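PDB 4XRI: putative uncharacterized protein from Chaetomium thermophilum, which probably carries proteinaceous cargo into the nucleus as an importin-beta transport receptor built of HEAT repeats, its transport cycle likely depending on binding a small GTPase. Local coordinates for residues Q86-L90 / I130-Q136. The protein carries 2 engineered substitutions. Sequence-based numbering, arbitrary orientation.
Sequences QAKWL and IELPRNQ
Start at Gln86, within helix 79-91, where Leu90 N bonds Gln86 O at 3.1 Å: its CA lies 6.7 Å from that of Ile130, the closest CA pair between the two segments, and its side chain (chi1 m, chi2 t) lays CG 3.9 Å from Ile130 CG1. One turn on, Trp89 takes chi1 t and chi2 near -93°. Its CB meets Ile130 CD1 at 3.8 Å, and the indole NE1 donates a nearly straight hydrogen bond, 3.2 Å, to Glu131 OE2, which sits at the ring edge. The other carboxylate oxygen, Glu131 OE1, forms a salt bridge with Lys102 of helix 95-108, the helix whose Arg98 and Val101 touch the Trp89 side chain. This is helix-to-helix packing within the N-terminal HEAT-repeat solenoid: helix 79-91 touches the C-terminal end of helix 114-131, where the chain turns off in a Schellman motif. There Gln136 N bonds Glu131 O (2.8 Å), Asn135 N bonds Leu132 O weakly (3.0 Å), and Asn135 adopts positive phi (58°). Leu90 (m, t) reaches furthest along this turn: CD2 touches Ile130 CG2 at 3.7 Å and Gln136 OE1 at 3.6 Å, while CD1 lies 3.7 Å from NE of the extended Arg134 side chain.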
loop_
_atom_site.group_PDB
_atom_site.type_symbol
_atom_site.label_atom_id
_atom_site.label_comp_id
_atom_site.label_asym_id
_atom_site.label_seq_id
_atom_site.Cartn_x
_atom_site.Cartn_y
_atom_site.Cartn_z
ATOM N N GLN A 86 -18.378 -12.852 20.762
ATOM C CA GLN A 86 -19.797 -12.868 20.459
ATOM C C GLN A 86 -20.383 -14.116 21.082
ATOM O O GLN A 86 -21.461 -14.087 21.651
ATOM C CB GLN A 86 -20.042 -12.895 18.954
ATOM C CG GLN A 86 -19.610 -11.618 18.251
ATOM C CD GLN A 86 -19.784 -11.667 16.746
ATOM O OE1 GLN A 86 -19.788 -12.740 16.151
ATOM N NE2 GLN A 86 -19.936 -10.507 16.128
ATOM N N ALA A 87 -19.650 -15.216 20.967
ATOM C CA ALA A 87 -20.078 -16.488 21.535
ATOM C C ALA A 87 -20.272 -16.352 23.042
ATOM O O ALA A 87 -21.123 -17.022 23.634
ATOM C CB ALA A 87 -19.070 -17.577 21.229
ATOM N N LYS A 88 -19.477 -15.478 23.654
ATOM C CA LYS A 88 -19.581 -15.218 25.086
ATOM C C LYS A 88 -20.916 -14.563 25.426
ATOM O O LYS A 88 -21.512 -14.861 26.463
ATOM C CB LYS A 88 -18.425 -14.337 25.568
ATOM C CG LYS A 88 -17.048 -14.973 25.426
ATOM C CD LYS A 88 -15.971 -14.130 26.097
ATOM C CE LYS A 88 -16.174 -14.068 27.605
ATOM N NZ LYS A 88 -15.137 -13.234 28.276
ATOM N N TRP A 89 -21.391 -13.678 24.554
ATOM C CA TRP A 89 -22.687 -13.043 24.768
ATOM C C TRP A 89 -23.810 -14.059 24.612
ATOM O O TRP A 89 -24.757 -14.084 25.399
ATOM C CB TRP A 89 -22.908 -11.880 23.799
ATOM C CG TRP A 89 -24.300 -11.316 23.877
ATOM C CD1 TRP A 89 -25.375 -11.671 23.113
ATOM C CD2 TRP A 89 -24.767 -10.302 24.776
ATOM N NE1 TRP A 89 -26.480 -10.939 23.477
ATOM C CE2 TRP A 89 -26.132 -10.088 24.494
ATOM C CE3 TRP A 89 -24.161 -9.551 25.788
ATOM C CZ2 TRP A 89 -26.903 -9.160 25.191
ATOM C CZ3 TRP A 89 -24.925 -8.625 26.475
ATOM C CH2 TRP A 89 -26.283 -8.439 26.174
ATOM N N LEU A 90 -23.691 -14.895 23.588
ATOM C CA LEU A 90 -24.718 -15.878 23.276
ATOM C C LEU A 90 -24.808 -17.006 24.302
ATOM O O LEU A 90 -25.903 -17.365 24.737
ATOM C CB LEU A 90 -24.474 -16.471 21.885
ATOM C CG LEU A 90 -24.884 -15.617 20.682
ATOM C CD1 LEU A 90 -24.572 -16.343 19.378
ATOM C CD2 LEU A 90 -26.361 -15.263 20.761
ATOM N N ILE A 130 -25.142 -9.136 16.990
ATOM C CA ILE A 130 -25.260 -10.522 17.415
ATOM C C ILE A 130 -26.703 -11.021 17.352
ATOM O O ILE A 130 -26.972 -12.117 16.854
ATOM C CB ILE A 130 -24.732 -10.710 18.851
ATOM C CG1 ILE A 130 -23.265 -10.291 18.941
ATOM C CG2 ILE A 130 -24.915 -12.156 19.303
ATOM C CD1 ILE A 130 -22.752 -10.205 20.363
ATOM N N GLU A 131 -27.632 -10.209 17.846
ATOM C CA GLU A 131 -28.990 -10.687 18.091
ATOM C C GLU A 131 -29.965 -10.533 16.922
ATOM O O GLU A 131 -30.845 -11.375 16.733
ATOM C CB GLU A 131 -29.570 -9.980 19.312
ATOM C CG GLU A 131 -28.915 -10.382 20.616
ATOM C CD GLU A 131 -29.851 -10.244 21.799
ATOM O OE1 GLU A 131 -30.874 -9.539 21.668
ATOM O OE2 GLU A 131 -29.574 -10.855 22.855
ATOM N N LEU A 132 -29.817 -9.469 16.140
ATOM C CA LEU A 132 -30.743 -9.215 15.035
ATOM C C LEU A 132 -30.733 -10.291 13.930
ATOM O O LEU A 132 -31.795 -10.658 13.421
ATOM C CB LEU A 132 -30.463 -7.846 14.418
ATOM C CG LEU A 132 -30.886 -6.661 15.286
ATOM C CD1 LEU A 132 -30.644 -5.344 14.565
ATOM C CD2 LEU A 132 -32.348 -6.787 15.679
ATOM N N PRO A 133 -29.543 -10.802 13.547
ATOM C CA PRO A 133 -29.583 -11.901 12.573
ATOM C C PRO A 133 -30.313 -13.142 13.092
ATOM O O PRO A 133 -30.889 -13.892 12.303
ATOM C CB PRO A 133 -28.100 -12.207 12.331
ATOM C CG PRO A 133 -27.405 -10.938 12.624
ATOM C CD PRO A 133 -28.164 -10.322 13.757
ATOM N N ARG A 134 -30.290 -13.348 14.404
ATOM C CA ARG A 134 -30.976 -14.484 15.014
ATOM C C ARG A 134 -32.363 -14.094 15.515
ATOM O O ARG A 134 -33.058 -14.904 16.131
ATOM C CB ARG A 134 -30.146 -15.052 16.166
ATOM C CG ARG A 134 -28.855 -15.717 15.725
ATOM C CD ARG A 134 -28.049 -16.196 16.917
ATOM N NE ARG A 134 -26.885 -16.974 16.505
ATOM C CZ ARG A 134 -26.904 -18.284 16.284
ATOM N NH1 ARG A 134 -28.029 -18.966 16.442
ATOM N NH2 ARG A 134 -25.796 -18.911 15.908
ATOM N N ASN A 135 -32.748 -12.848 15.251
ATOM C CA ASN A 135 -34.061 -12.321 15.616
ATOM C C ASN A 135 -34.332 -12.407 17.121
ATOM O O ASN A 135 -35.413 -12.810 17.555
ATOM C CB ASN A 135 -35.155 -13.055 14.835
ATOM C CG ASN A 135 -36.480 -12.319 14.853
ATOM O OD1 ASN A 135 -36.536 -11.117 15.114
ATOM N ND2 ASN A 135 -37.559 -13.042 14.574
ATOM N N GLN A 136 -33.344 -12.008 17.916
ATOM C CA GLN A 136 -33.441 -12.112 19.369
ATOM C C GLN A 136 -33.704 -10.763 20.046
ATOM O O GLN A 136 -33.843 -10.688 21.266
ATOM C CB GLN A 136 -32.165 -12.744 19.926
ATOM C CG GLN A 136 -32.023 -14.213 19.565
ATOM C CD GLN A 136 -30.651 -14.774 19.876
ATOM O OE1 GLN A 136 -29.686 -14.029 20.046
ATOM N NE2 GLN A 136 -30.557 -16.098 19.955
#